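Local coordinates for immunoreactive 84kD antigen PG93 (Porphyromonas gingivalis, PDB 5M11), which is an essential bacterial surface component of the type-IX secretion system and binds calcium and zinc ions, at residues L694-T705 and V736-P744; W545-Y556 and T567-G575. All coordinates share one frame; numbering follows the deposited sequence.

Contact 1: L694-T705 and V736-P744; sequences LQAGCSVKITDT and VYAVAVYDP. With CA (calcium ion), chain K.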
loop_
_atom_site.group_PDB
_atom_site.type_symbol
_atom_site.label_atom_id
_atom_site.label_comp_id
_atom_site.label_asym_id
_atom_site.label_seq_id
_atom_site.Cartn_x
_atom_site.Cartn_y
_atom_site.Cartn_z
ATOM N N LEU A 694 18.499 -2.228 20.493
ATOM C CA LEU A 694 19.838 -1.860 20.057
ATOM C C LEU A 694 19.826 -0.788 18.983
ATOM O O LEU A 694 18.762 -0.303 18.589
ATOM C CB LEU A 694 20.573 -3.095 19.492
ATOM C CG LEU A 694 20.942 -4.221 20.433
ATOM C CD1 LEU A 694 21.346 -5.392 19.661
ATOM C CD2 LEU A 694 22.082 -3.847 21.307
ATOM N N GLN A 695 21.032 -0.439 18.491
ATOM C CA GLN A 695 21.287 0.515 17.409
ATOM C C GLN A 695 22.183 -0.199 16.410
ATOM O O GLN A 695 23.124 -0.841 16.840
ATOM C CB GLN A 695 21.946 1.796 17.968
ATOM C CG GLN A 695 21.726 3.051 17.129
ATOM C CD GLN A 695 20.416 3.740 17.437
ATOM O OE1 GLN A 695 20.322 4.592 18.324
ATOM N NE2 GLN A 695 19.383 3.416 16.686
ATOM N N ALA A 696 21.861 -0.181 15.108
ATOM C CA ALA A 696 22.651 -0.857 14.076
ATOM C C ALA A 696 24.062 -0.290 14.023
ATOM O O ALA A 696 24.230 0.927 14.057
ATOM C CB ALA A 696 21.974 -0.724 12.728
ATOM N N GLY A 697 25.051 -1.182 14.001
ATOM C CA GLY A 697 26.478 -0.856 13.995
ATOM C C GLY A 697 27.170 -1.022 15.342
ATOM O O GLY A 697 28.375 -0.780 15.462
ATOM N N CYS A 698 26.413 -1.451 16.365
ATOM C CA CYS A 698 26.882 -1.622 17.731
ATOM C C CYS A 698 27.639 -2.914 17.899
ATOM O O CYS A 698 27.271 -3.933 17.316
ATOM C CB CYS A 698 25.705 -1.571 18.701
ATOM S SG CYS A 698 25.283 0.091 19.291
ATOM N N SER A 699 28.653 -2.892 18.770
ATOM C CA SER A 699 29.353 -4.093 19.161
ATOM C C SER A 699 28.522 -4.732 20.272
ATOM O O SER A 699 28.079 -4.023 21.177
ATOM C CB SER A 699 30.763 -3.765 19.632
ATOM O OG SER A 699 31.387 -4.922 20.170
ATOM N N VAL A 700 28.239 -6.036 20.170
ATOM C CA VAL A 700 27.443 -6.755 21.172
ATOM C C VAL A 700 28.233 -7.997 21.546
ATOM O O VAL A 700 28.497 -8.823 20.669
ATOM C CB VAL A 700 25.977 -7.064 20.698
ATOM C CG1 VAL A 700 25.202 -7.873 21.738
ATOM C CG2 VAL A 700 25.219 -5.783 20.365
ATOM N N LYS A 701 28.659 -8.097 22.826
ATOM C CA LYS A 701 29.436 -9.251 23.317
ATOM C C LYS A 701 28.848 -9.813 24.629
ATOM O O LYS A 701 28.506 -9.055 25.543
ATOM C CB LYS A 701 30.945 -8.941 23.461
ATOM C CG LYS A 701 31.334 -7.940 24.552
ATOM C CD LYS A 701 32.788 -7.484 24.446
ATOM C CE LYS A 701 32.934 -6.125 23.806
ATOM N NZ LYS A 701 32.633 -6.163 22.354
ATOM N N ILE A 702 28.699 -11.149 24.683
ATOM C CA ILE A 702 28.133 -11.865 25.823
ATOM C C ILE A 702 29.260 -12.527 26.615
ATOM O O ILE A 702 30.064 -13.268 26.045
ATOM C CB ILE A 702 27.046 -12.887 25.370
ATOM C CG1 ILE A 702 25.965 -12.195 24.497
ATOM C CG2 ILE A 702 26.412 -13.597 26.578
ATOM C CD1 ILE A 702 25.157 -13.092 23.607
ATOM N N THR A 703 29.327 -12.237 27.926
ATOM C CA THR A 703 30.339 -12.796 28.833
ATOM C C THR A 703 29.729 -13.430 30.072
ATOM O O THR A 703 28.651 -13.022 30.517
ATOM C CB THR A 703 31.338 -11.725 29.313
ATOM O OG1 THR A 703 30.679 -10.779 30.156
ATOM C CG2 THR A 703 32.082 -11.046 28.186
ATOM N N ASP A 704 30.475 -14.365 30.683
ATOM C CA ASP A 704 30.092 -14.981 31.951
ATOM C C ASP A 704 30.466 -14.004 33.075
ATOM O O ASP A 704 31.091 -12.966 32.798
ATOM C CB ASP A 704 30.748 -16.371 32.131
ATOM C CG ASP A 704 32.269 -16.443 32.088
ATOM O OD1 ASP A 704 32.913 -15.395 31.871
ATOM O OD2 ASP A 704 32.813 -17.555 32.239
ATOM N N THR A 705 30.097 -14.324 34.333
ATOM C CA THR A 705 30.381 -13.450 35.477
ATOM C C THR A 705 31.901 -13.233 35.615
ATOM O O THR A 705 32.310 -12.165 36.078
ATOM C CB THR A 705 29.731 -13.967 36.759
ATOM O OG1 THR A 705 28.598 -14.779 36.431
ATOM C CG2 THR A 705 29.296 -12.836 37.678
ATOM N N VAL A 736 24.514 -15.944 35.699
ATOM C CA VAL A 736 24.217 -14.582 35.278
ATOM C C VAL A 736 25.190 -14.236 34.177
ATOM O O VAL A 736 26.406 -14.292 34.373
ATOM C CB VAL A 736 24.243 -13.586 36.464
ATOM C CG1 VAL A 736 24.405 -12.148 35.992
ATOM C CG2 VAL A 736 22.980 -13.724 37.304
ATOM N N TYR A 737 24.646 -13.937 33.003
ATOM C CA TYR A 737 25.428 -13.604 31.819
ATOM C C TYR A 737 25.274 -12.116 31.546
ATOM O O TYR A 737 24.369 -11.482 32.104
ATOM C CB TYR A 737 25.007 -14.497 30.625
ATOM C CG TYR A 737 25.331 -15.958 30.880
ATOM C CD1 TYR A 737 26.564 -16.491 30.521
ATOM C CD2 TYR A 737 24.445 -16.781 31.581
ATOM C CE1 TYR A 737 26.896 -17.809 30.815
ATOM C CE2 TYR A 737 24.774 -18.098 31.893
ATOM C CZ TYR A 737 26.003 -18.605 31.509
ATOM O OH TYR A 737 26.351 -19.900 31.793
ATOM N N ALA A 738 26.205 -11.542 30.777
ATOM C CA ALA A 738 26.193 -10.110 30.528
ATOM C C ALA A 738 26.353 -9.795 29.071
ATOM O O ALA A 738 27.105 -10.452 28.350
ATOM C CB ALA A 738 27.291 -9.430 31.318
ATOM N N VAL A 739 25.646 -8.747 28.654
ATOM C CA VAL A 739 25.613 -8.210 27.304
ATOM C C VAL A 739 26.242 -6.813 27.354
ATOM O O VAL A 739 25.702 -5.893 27.995
ATOM C CB VAL A 739 24.152 -8.198 26.778
ATOM C CG1 VAL A 739 24.079 -7.712 25.338
ATOM C CG2 VAL A 739 23.518 -9.578 26.913
ATOM N N ALA A 740 27.423 -6.687 26.728
ATOM C CA ALA A 740 28.139 -5.423 26.637
ATOM C C ALA A 740 27.920 -4.853 25.255
ATOM O O ALA A 740 28.272 -5.487 24.253
ATOM C CB ALA A 740 29.611 -5.621 26.922
ATOM N N VAL A 741 27.256 -3.688 25.206
ATOM C CA VAL A 741 26.922 -2.991 23.966
ATOM C C VAL A 741 27.744 -1.722 23.864
ATOM O O VAL A 741 27.600 -0.830 24.688
ATOM C CB VAL A 741 25.402 -2.685 23.815
ATOM C CG1 VAL A 741 25.109 -2.032 22.470
ATOM C CG2 VAL A 741 24.558 -3.943 23.997
ATOM N N TYR A 742 28.574 -1.630 22.831
ATOM C CA TYR A 742 29.374 -0.439 22.590
ATOM C C TYR A 742 29.116 0.115 21.188
ATOM O O TYR A 742 29.244 -0.616 20.201
ATOM C CB TYR A 742 30.872 -0.728 22.791
ATOM C CG TYR A 742 31.772 0.445 22.461
ATOM C CD1 TYR A 742 31.903 1.518 23.341
ATOM C CD2 TYR A 742 32.496 0.483 21.273
ATOM C CE1 TYR A 742 32.733 2.599 23.047
ATOM C CE2 TYR A 742 33.325 1.560 20.967
ATOM C CZ TYR A 742 33.439 2.617 21.856
ATOM O OH TYR A 742 34.264 3.677 21.560
ATOM N N ASP A 743 28.778 1.409 21.102
ATOM C CA ASP A 743 28.612 2.027 19.797
ATOM C C ASP A 743 29.904 2.809 19.492
ATOM O O ASP A 743 30.323 3.647 20.301
ATOM C CB ASP A 743 27.313 2.865 19.661
ATOM C CG ASP A 743 27.277 4.270 20.228
ATOM O OD1 ASP A 743 27.705 4.455 21.388
ATOM O OD2 ASP A 743 26.711 5.154 19.563
ATOM N N PRO A 744 30.607 2.461 18.385
ATOM C CA PRO A 744 31.892 3.141 18.090
ATOM C C PRO A 744 31.750 4.642 17.814
ATOM O O PRO A 744 32.670 5.405 18.126
ATOM C CB PRO A 744 32.435 2.400 16.860
ATOM C CG PRO A 744 31.291 1.629 16.306
ATOM C CD PRO A 744 30.267 1.439 17.369
HETATM CA CA CA K . 24.822 6.266 18.043
#
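Val700, Val739 and Val741 meet on the buried face of two central antiparallel strands in the four-stranded sheet of the C-terminal beta domain. Residues 699-703 and 736-742 run antiparallel, their axes at 162°, and share six backbone hydrogen bonds in the pairs Ser699-Tyr742, Lys701-Ala740 and Thr703-Ala738. The valine face is the buried, apolar one: Val700 CG1 touches Val739 CG1 at 3.8 Å, while its CG2 lies alongside Val741 CG2, both side chains pointing the same way. Leu694, arriving from the loop before the strand, sets CD2 against both methyls of Val741, and Tyr711 and Trp722 cover Ile702. The other face is more open and more polar. There Lys701 lays its CG against Ala740 CB at 3.7 Å, then bends at chi3 and chi4 to bring NZ to Gln712 and, weakly, to Ser699 OG; Thr703 OG1 rests on the methyl of Ala738. At the exposed far end, Thr705 OG1 donates to Val736 O at 3.0 Å. At the opposite end, Cys698 SG packs on Asp743 CB at 3.5 Å, and the carboxylate beyond it, together with Glu670, binds calcium, with Asp743 OD2 2.7 Å from the ion.

Contact 2: W545-Y556 and T567-G575; sequences WMGSDIGIFGVY and TPIAVRPVG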
loop_
_atom_site.group_PDB
_atom_site.type_symbol
_atom_site.label_atom_id
_atom_site.label_comp_id
_atom_site.label_asym_id
_atom_site.label_seq_id
_atom_site.Cartn_x
_atom_site.Cartn_y
_atom_site.Cartn_z
ATOM N N TRP A 545 25.295 2.205 -7.465
ATOM C CA TRP A 545 24.641 0.921 -7.437
ATOM C C TRP A 545 23.365 1.045 -8.204
ATOM O O TRP A 545 22.563 1.935 -7.910
ATOM C CB TRP A 545 24.390 0.468 -5.992
ATOM C CG TRP A 545 25.655 0.129 -5.281
ATOM C CD1 TRP A 545 26.430 0.975 -4.542
ATOM C CD2 TRP A 545 26.381 -1.103 -5.379
ATOM N NE1 TRP A 545 27.576 0.327 -4.130
ATOM C CE2 TRP A 545 27.574 -0.949 -4.634
ATOM C CE3 TRP A 545 26.107 -2.352 -5.966
ATOM C CZ2 TRP A 545 28.482 -1.992 -4.450
ATOM C CZ3 TRP A 545 27.030 -3.375 -5.816
ATOM C CH2 TRP A 545 28.191 -3.196 -5.050
ATOM N N MET A 546 23.191 0.205 -9.232
ATOM C CA MET A 546 21.956 0.242 -10.007
ATOM C C MET A 546 21.268 -1.108 -10.006
ATOM O O MET A 546 21.922 -2.154 -9.938
ATOM C CB MET A 546 22.128 0.780 -11.434
ATOM C CG MET A 546 23.298 0.255 -12.170
ATOM S SD MET A 546 23.718 1.496 -13.400
ATOM C CE MET A 546 25.111 2.205 -12.645
ATOM N N GLY A 547 19.944 -1.040 -10.008
ATOM C CA GLY A 547 19.058 -2.185 -9.999
ATOM C C GLY A 547 18.388 -2.303 -11.338
ATOM O O GLY A 547 18.099 -1.292 -11.981
ATOM N N SER A 548 18.162 -3.535 -11.764
ATOM C CA SER A 548 17.577 -3.849 -13.056
ATOM C C SER A 548 16.575 -5.016 -12.961
ATOM O O SER A 548 16.202 -5.442 -11.864
ATOM C CB SER A 548 18.694 -4.196 -14.044
ATOM O OG SER A 548 19.255 -5.477 -13.799
ATOM N N ASP A 549 16.166 -5.535 -14.125
ATOM C CA ASP A 549 15.286 -6.685 -14.257
ATOM C C ASP A 549 16.038 -7.996 -13.903
ATOM O O ASP A 549 15.389 -8.995 -13.578
ATOM C CB ASP A 549 14.761 -6.749 -15.704
ATOM C CG ASP A 549 15.861 -6.930 -16.739
ATOM O OD1 ASP A 549 16.701 -5.997 -16.891
ATOM O OD2 ASP A 549 15.913 -8.016 -17.360
ATOM N N ILE A 550 17.394 -7.994 -13.990
ATOM C CA ILE A 550 18.229 -9.174 -13.730
ATOM C C ILE A 550 19.016 -9.056 -12.389
ATOM O O ILE A 550 19.918 -9.857 -12.134
ATOM C CB ILE A 550 19.179 -9.470 -14.927
ATOM C CG1 ILE A 550 20.249 -8.369 -15.111
ATOM C CG2 ILE A 550 18.393 -9.723 -16.220
ATOM C CD1 ILE A 550 21.545 -8.842 -15.751
ATOM N N GLY A 551 18.651 -8.086 -11.549
ATOM C CA GLY A 551 19.291 -7.894 -10.252
ATOM C C GLY A 551 20.004 -6.572 -10.044
ATOM O O GLY A 551 19.724 -5.581 -10.724
ATOM N N ILE A 552 20.938 -6.557 -9.086
ATOM C CA ILE A 552 21.687 -5.359 -8.717
ATOM C C ILE A 552 23.175 -5.488 -9.146
ATOM O O ILE A 552 23.680 -6.602 -9.279
ATOM C CB ILE A 552 21.500 -5.116 -7.184
ATOM C CG1 ILE A 552 21.723 -3.631 -6.826
ATOM C CG2 ILE A 552 22.342 -6.082 -6.305
ATOM C CD1 ILE A 552 21.311 -3.228 -5.402
ATOM N N PHE A 553 23.849 -4.334 -9.383
ATOM C CA PHE A 553 25.271 -4.209 -9.783
ATOM C C PHE A 553 25.761 -2.761 -9.652
ATOM O O PHE A 553 25.015 -1.821 -9.947
ATOM C CB PHE A 553 25.545 -4.735 -11.216
ATOM C CG PHE A 553 24.611 -4.249 -12.300
ATOM C CD1 PHE A 553 24.898 -3.098 -13.021
ATOM C CD2 PHE A 553 23.451 -4.953 -12.608
ATOM C CE1 PHE A 553 24.036 -2.658 -14.028
ATOM C CE2 PHE A 553 22.581 -4.496 -13.598
ATOM C CZ PHE A 553 22.883 -3.359 -14.307
ATOM N N GLY A 554 27.006 -2.604 -9.214
ATOM C CA GLY A 554 27.595 -1.288 -8.986
ATOM C C GLY A 554 28.865 -0.929 -9.743
ATOM O O GLY A 554 29.772 -1.761 -9.929
ATOM N N VAL A 555 28.935 0.351 -10.162
ATOM C CA VAL A 555 30.081 0.933 -10.849
ATOM C C VAL A 555 30.925 1.640 -9.790
ATOM O O VAL A 555 30.437 2.569 -9.146
ATOM C CB VAL A 555 29.675 1.886 -12.013
ATOM C CG1 VAL A 555 30.906 2.398 -12.762
ATOM C CG2 VAL A 555 28.714 1.204 -12.976
ATOM N N TYR A 556 32.177 1.199 -9.598
ATOM C CA TYR A 556 33.076 1.842 -8.641
ATOM C C TYR A 556 33.641 3.150 -9.279
ATOM O O TYR A 556 33.605 3.301 -10.511
ATOM C CB TYR A 556 34.168 0.850 -8.206
ATOM C CG TYR A 556 33.684 -0.118 -7.146
ATOM C CD1 TYR A 556 34.249 -0.132 -5.874
ATOM C CD2 TYR A 556 32.617 -0.984 -7.395
ATOM C CE1 TYR A 556 33.786 -1.002 -4.883
ATOM C CE2 TYR A 556 32.136 -1.847 -6.409
ATOM C CZ TYR A 556 32.721 -1.851 -5.154
ATOM O OH TYR A 556 32.237 -2.692 -4.183
ATOM N N THR A 567 34.779 1.554 -21.388
ATOM C CA THR A 567 33.341 1.451 -21.063
ATOM C C THR A 567 33.234 1.104 -19.575
ATOM O O THR A 567 33.914 0.173 -19.143
ATOM C CB THR A 567 32.600 0.431 -21.970
ATOM O OG1 THR A 567 32.855 0.736 -23.346
ATOM C CG2 THR A 567 31.077 0.385 -21.711
ATOM N N PRO A 568 32.434 1.842 -18.771
ATOM C CA PRO A 568 32.387 1.568 -17.322
ATOM C C PRO A 568 32.136 0.110 -16.963
ATOM O O PRO A 568 31.304 -0.563 -17.582
ATOM C CB PRO A 568 31.245 2.460 -16.806
ATOM C CG PRO A 568 30.561 3.011 -18.034
ATOM C CD PRO A 568 31.602 3.011 -19.113
ATOM N N ILE A 569 32.904 -0.368 -15.969
ATOM C CA ILE A 569 32.827 -1.718 -15.430
ATOM C C ILE A 569 31.839 -1.730 -14.247
ATOM O O ILE A 569 31.962 -0.941 -13.298
ATOM C CB ILE A 569 34.224 -2.272 -15.040
ATOM C CG1 ILE A 569 35.188 -2.268 -16.248
ATOM C CG2 ILE A 569 34.114 -3.674 -14.416
ATOM C CD1 ILE A 569 36.652 -1.992 -15.919
ATOM N N ALA A 570 30.839 -2.637 -14.359
ATOM C CA ALA A 570 29.791 -2.960 -13.387
ATOM C C ALA A 570 30.156 -4.240 -12.686
ATOM O O ALA A 570 30.584 -5.196 -13.336
ATOM C CB ALA A 570 28.453 -3.115 -14.087
ATOM N N VAL A 571 30.035 -4.247 -11.359
ATOM C CA VAL A 571 30.351 -5.412 -10.527
ATOM C C VAL A 571 29.049 -6.041 -10.027
ATOM O O VAL A 571 28.284 -5.383 -9.299
ATOM C CB VAL A 571 31.295 -5.055 -9.339
ATOM C CG1 VAL A 571 31.560 -6.272 -8.453
ATOM C CG2 VAL A 571 32.604 -4.430 -9.815
ATOM N N ARG A 572 28.798 -7.310 -10.419
ATOM C CA ARG A 572 27.640 -8.075 -9.939
ATOM C C ARG A 572 28.075 -8.748 -8.637
ATOM O O ARG A 572 29.056 -9.504 -8.647
ATOM C CB ARG A 572 27.115 -9.083 -10.971
ATOM C CG ARG A 572 26.387 -8.439 -12.133
ATOM C CD ARG A 572 25.771 -9.483 -13.036
ATOM N NE ARG A 572 24.456 -9.899 -12.547
ATOM C CZ ARG A 572 23.607 -10.656 -13.234
ATOM N NH1 ARG A 572 23.923 -11.091 -14.448
ATOM N NH2 ARG A 572 22.431 -10.977 -12.715
ATOM N N PRO A 573 27.448 -8.386 -7.490
ATOM C CA PRO A 573 27.892 -8.933 -6.200
ATOM C C PRO A 573 27.811 -10.452 -6.157
ATOM O O PRO A 573 26.890 -11.044 -6.719
ATOM C CB PRO A 573 26.933 -8.289 -5.191
ATOM C CG PRO A 573 26.400 -7.101 -5.865
ATOM C CD PRO A 573 26.302 -7.474 -7.305
ATOM N N VAL A 574 28.811 -11.070 -5.521
ATOM C CA VAL A 574 28.921 -12.521 -5.391
ATOM C C VAL A 574 28.788 -12.898 -3.903
ATOM O O VAL A 574 29.534 -12.383 -3.063
ATOM C CB VAL A 574 30.238 -13.030 -6.034
ATOM C CG1 VAL A 574 30.472 -14.504 -5.746
ATOM C CG2 VAL A 574 30.240 -12.779 -7.538
ATOM N N GLY A 575 27.822 -13.768 -3.606
ATOM C CA GLY A 575 27.552 -14.250 -2.257
ATOM C C GLY A 575 27.683 -15.749 -2.092
ATOM O O GLY A 575 27.853 -16.478 -3.074
#
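Arg572 reaches along strand 551-555 to Ile550, at the turn of the hairpin formed with strand 544-548, in a blade-like antiparallel sheet of a beta-propeller. The two side chains cross at about a right angle: Ile550 CD1 sits over one face of the guanidinium, 3.3 Å above its plane and offset toward the rim. A bend at chi3 (85°) turns the arginine's end this way, while its CG lies against Phe553 CB. The backbones pair briefly, Gly554 N bonding to Val571 O at 3.1 Å and Val571 N to Gly554 O at 2.9 Å, the latter donor standing above the carbonyl plane. Gly554 is the hollow of the hairpin. It has no side chain, and one face of the Trp545 indole covers Gly554 CA, which lies 3.5 Å from the ring plane and toward the ring's margin. Pro573 then fills the step beside the indole, its CG meeting the ring edge at Trp545 CZ3 at 3.8 Å and its CD resting on Ile552 O. Toward the other face of the sheet, Ala570 CB is a small bump against Phe553 CD1, at 3.7 Å, and Val555 CG1 rests against Ile569 O and, more loosely, Pro568 CB. The Phe553 ring itself has Met546 O over its centre and meets the ring of His530, the planes at about 20°. At the exposed Tyr556, CD2 touches Val571 CG2. Most of this interface is apolar and buried, its polar ends being met by neighbouring parts of the chain: Trp545 NE1 bonds to Asp539, and Arg572 NH2 forms a salt bridge with Asp586. The guanidinium is thus held by charge at that end and covered by a greasy methyl on one face, which probably strengthens its electrostatic pairing.

Most of the propeller sheets are built before contact 2, the earlier of the two. There residues 545-556 form a hairpin, and a short loop of ten residues brings 567-575 back beside its second strand, extending the sheet that runs from strand 533-538 to strand 582-583. The chain completes further propeller strands before entering the C-terminal domain, where contact 1 closes a longer excursion: thirty residues, including strands 709-714 and 720-722, separate 694-705 from 736-744. The two contacts are in series, neither nested nor crossing, with centres 35 Å apart and nearest atoms about 18 Å apart. Contact 2 joins the third and fourth strands of a propeller sheet, contact 1 the two middle strands of the C-terminal sheet.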